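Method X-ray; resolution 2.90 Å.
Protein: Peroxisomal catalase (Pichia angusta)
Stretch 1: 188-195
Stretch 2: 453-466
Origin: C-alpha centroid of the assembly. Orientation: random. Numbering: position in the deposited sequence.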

# COMPACT_ATOMS: atom_id res chain seq x y z
N VAL O 188 17.96 16.97 -28.23
CA VAL O 188 17.91 15.72 -29.00
C VAL O 188 19.18 15.60 -29.77
O VAL O 188 19.68 14.50 -30.01
N MET O 189 19.73 16.76 -30.11
CA MET O 189 21.03 16.79 -30.75
C MET O 189 22.13 16.24 -29.82
O MET O 189 23.00 15.47 -30.24
N TYR O 190 22.08 16.62 -28.55
CA TYR O 190 23.01 16.09 -27.57
C TYR O 190 22.82 14.60 -27.56
O TYR O 190 23.79 13.84 -27.67
N LEU O 191 21.57 14.17 -27.44
CA LEU O 191 21.26 12.78 -27.23
C LEU O 191 21.82 11.89 -28.34
O LEU O 191 22.25 10.76 -28.10
N PHE O 192 21.81 12.40 -29.56
CA PHE O 192 22.24 11.56 -30.66
C PHE O 192 23.67 11.82 -31.09
O PHE O 192 24.22 11.08 -31.88
N SER O 193 24.28 12.86 -30.55
CA SER O 193 25.70 13.02 -30.68
C SER O 193 26.25 11.93 -29.78
O SER O 193 25.49 11.21 -29.12
N ASN O 194 27.56 11.80 -29.72
CA ASN O 194 28.11 10.73 -28.93
C ASN O 194 27.95 10.95 -27.44
O ASN O 194 28.20 10.05 -26.65
N ARG O 195 27.49 12.13 -27.06
CA ARG O 195 27.30 12.44 -25.65
C ARG O 195 26.12 11.72 -24.97
O ARG O 195 26.03 11.66 -23.74
N GLY O 453 34.47 13.71 -36.97
CA GLY O 453 33.68 12.52 -36.66
C GLY O 453 32.45 12.75 -35.80
O GLY O 453 31.55 11.91 -35.75
N GLU O 454 32.40 13.89 -35.12
CA GLU O 454 31.29 14.17 -34.22
C GLU O 454 29.99 14.37 -34.99
O GLU O 454 28.98 13.71 -34.70
N GLN O 455 30.04 15.26 -35.98
CA GLN O 455 28.90 15.54 -36.84
C GLN O 455 28.42 14.30 -37.59
O GLN O 455 27.22 14.00 -37.59
N GLU O 456 29.34 13.56 -38.20
CA GLU O 456 28.95 12.36 -38.94
C GLU O 456 28.35 11.28 -38.01
O GLU O 456 27.52 10.48 -38.44
N SER O 457 28.74 11.31 -36.74
CA SER O 457 28.19 10.41 -35.74
C SER O 457 26.73 10.69 -35.46
O SER O 457 25.90 9.78 -35.46
N LEU O 458 26.42 11.96 -35.19
CA LEU O 458 25.04 12.36 -34.94
C LEU O 458 24.15 11.90 -36.09
O LEU O 458 23.11 11.32 -35.86
N VAL O 459 24.60 12.15 -37.32
CA VAL O 459 23.89 11.71 -38.53
C VAL O 459 23.68 10.19 -38.54
O VAL O 459 22.58 9.72 -38.77
N LYS O 460 24.73 9.43 -38.26
CA LYS O 460 24.65 7.96 -38.28
C LYS O 460 23.73 7.43 -37.17
O LYS O 460 22.98 6.47 -37.37
N ASN O 461 23.79 8.09 -36.02
CA ASN O 461 23.02 7.66 -34.87
C ASN O 461 21.54 7.92 -35.04
O ASN O 461 20.72 7.05 -34.72
N VAL O 462 21.21 9.10 -35.55
CA VAL O 462 19.83 9.49 -35.85
C VAL O 462 19.32 8.63 -37.00
O VAL O 462 18.13 8.30 -37.05
N ALA O 463 20.23 8.26 -37.91
CA ALA O 463 19.83 7.49 -39.06
C ALA O 463 19.47 6.04 -38.70
O ALA O 463 18.49 5.51 -39.22
N ASN O 464 20.26 5.41 -37.82
CA ASN O 464 20.01 4.01 -37.48
C ASN O 464 18.78 3.78 -36.63
O ASN O 464 18.10 2.75 -36.77
N HIS O 465 18.53 4.76 -35.76
CA HIS O 465 17.32 4.80 -34.96
C HIS O 465 16.09 5.02 -35.83
O HIS O 465 15.12 4.30 -35.68
N VAL O 466 16.16 5.97 -36.75
CA VAL O 466 14.98 6.39 -37.52
C VAL O 466 14.64 5.50 -38.73
O VAL O 466 13.58 5.65 -39.34

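The end of helix 188-192 meets helix 454-466 nearly at a right angle, 93° between axes with a closest approach of 9.4 Å. Phe192 has the largest covered area of any residue in the contact. It points toward the long helix, and its m rotamer (chi1 -78°, chi2 -88°) lays the ring along that helix. There the CB of Phe192 meets Val462 CG2 at 3.5 Å, and CE1 of Phe192 reaches His465 CB at 3.8 Å. His465, in t, offers a ring face to the Phe192 edge, with centroids 5.6 Å apart and planes at 67°.

The carbonyl of Phe192 sits at the helix terminus, where no later amide in this stretch takes it up. Asn461 does so instead: pointing inward in m with chi2 -34°, it donates from ND2 to Phe192 O at 3.0 Å. The same Phe192 O receives a CA-H contact from Leu458 CA at 3.4 Å, nearly linear at the hydrogen. Nearby, Ser193 CA and Leu458 CA lie 4.4 Å apart, the closest CA-to-CA approach between the stretches. Leu458 itself points sideways, and its t,t conformation carries CD1 to 3.7 Å from Met189 O and 4.2 Å from Met189 CB.

The hydroxyl of Ser193 bonds within its own turn. Its p rotamer lets OG donate to Tyr190 O (2.7 Å) while accepting from Arg195 N (3.1 Å), tying the helix exit to the 3-10 segment.

Asn194 starts out sideways, but chi1 m brings its amide nearer the long helix. Its ND2 makes two weak hydrogen bonds, to Glu454 OE2 and to Ser457 OG, each 3.3 Å. Glu454, also sideways at CB, folds back through m,m to present that carboxylate. Ser457, pointing inward in m, donates its OG to Gly453 O at 2.9 Å, leaving the oxygen able to accept from Asn194.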

# COMPACT_ATOMS: atom_id res chain seq x y z
CB VAL O 188 16.75 15.66 -29.98
CG1 VAL O 188 16.90 14.46 -30.91
CG2 VAL O 188 15.44 15.54 -29.23
CB MET O 189 21.32 18.21 -31.25
CG MET O 189 20.52 18.56 -32.52
SD MET O 189 20.82 20.25 -33.12
CE MET O 189 22.41 20.06 -33.90
CB TYR O 190 22.74 16.66 -26.18
CG TYR O 190 23.45 17.95 -25.89
CD1 TYR O 190 23.01 19.14 -26.47
CD2 TYR O 190 24.55 18.00 -25.03
CE1 TYR O 190 23.64 20.38 -26.21
CE2 TYR O 190 25.21 19.23 -24.74
CZ TYR O 190 24.74 20.43 -25.35
OH TYR O 190 25.33 21.68 -25.12
CB LEU O 191 19.75 12.60 -27.12
CG LEU O 191 19.23 11.17 -27.08
CD1 LEU O 191 19.64 10.53 -25.79
CD2 LEU O 191 17.76 11.23 -27.19
CB PHE O 192 21.25 11.64 -31.82
CG PHE O 192 20.02 10.81 -31.61
CD1 PHE O 192 19.98 9.47 -31.99
CD2 PHE O 192 18.88 11.35 -31.01
CE1 PHE O 192 18.83 8.69 -31.78
CE2 PHE O 192 17.72 10.57 -30.82
CZ PHE O 192 17.71 9.25 -31.20
CB SER O 193 26.15 14.40 -30.19
OG SER O 193 26.19 14.41 -28.77
CB ASN O 194 29.57 10.49 -29.31
CG ASN O 194 29.71 9.83 -30.66
OD1 ASN O 194 28.91 8.97 -31.04
ND2 ASN O 194 30.76 10.20 -31.38
CB ARG O 195 27.19 13.95 -25.45
CG ARG O 195 28.31 14.75 -26.09
CD ARG O 195 28.02 16.20 -25.90
NE ARG O 195 29.00 17.02 -26.58
CZ ARG O 195 29.28 18.27 -26.24
NH1 ARG O 195 28.66 18.86 -25.20
NH2 ARG O 195 30.21 18.94 -26.94
CB GLU O 454 31.60 15.35 -33.29
CG GLU O 454 32.49 14.99 -32.07
CD GLU O 454 32.01 13.75 -31.31
OE1 GLU O 454 30.84 13.70 -30.85
OE2 GLU O 454 32.80 12.79 -31.20
CB GLN O 455 29.24 16.66 -37.82
CG GLN O 455 29.33 18.05 -37.19
CD GLN O 455 29.35 19.20 -38.20
OE1 GLN O 455 29.58 18.98 -39.38
NE2 GLN O 455 29.12 20.42 -37.73
CB GLU O 456 30.08 11.81 -39.86
CG GLU O 456 31.52 12.20 -39.48
CD GLU O 456 31.92 13.65 -39.89
OE1 GLU O 456 31.92 13.93 -41.11
OE2 GLU O 456 32.25 14.48 -39.00
CB SER O 457 28.97 10.49 -34.45
OG SER O 457 30.11 9.66 -34.54
CB LEU O 458 24.93 13.87 -34.76
CG LEU O 458 23.56 14.48 -34.46
CD1 LEU O 458 23.71 15.85 -33.81
CD2 LEU O 458 22.72 14.60 -35.73
CB VAL O 459 24.60 12.20 -39.82
CG1 VAL O 459 23.92 11.66 -41.05
CG2 VAL O 459 24.66 13.72 -39.88
CB LYS O 460 26.05 7.32 -38.16
CG LYS O 460 26.12 5.85 -38.66
CD LYS O 460 27.48 5.17 -38.39
CE LYS O 460 28.52 5.56 -39.45
NZ LYS O 460 29.90 5.13 -39.03
CB ASN O 461 23.57 8.28 -33.59
CG ASN O 461 24.93 7.74 -33.23
OD1 ASN O 461 25.22 6.57 -33.46
ND2 ASN O 461 25.76 8.58 -32.66
CB VAL O 462 19.73 10.97 -36.25
CG1 VAL O 462 18.33 11.30 -36.74
CG2 VAL O 462 20.07 11.83 -35.07
CB ALA O 463 20.89 7.53 -40.11
CB ASN O 464 21.22 3.39 -36.81
CG ASN O 464 22.32 3.13 -37.78
OD1 ASN O 464 22.14 2.39 -38.75
ND2 ASN O 464 23.47 3.75 -37.53
CB HIS O 465 17.41 5.86 -33.88
CG HIS O 465 16.40 5.68 -32.79
ND1 HIS O 465 16.62 4.84 -31.71
CD2 HIS O 465 15.16 6.19 -32.63
CE1 HIS O 465 15.56 4.87 -30.92
NE2 HIS O 465 14.66 5.68 -31.46
CB VAL O 466 15.08 7.90 -37.91
CG1 VAL O 466 15.79 8.08 -39.21
CG2 VAL O 466 13.71 8.55 -37.96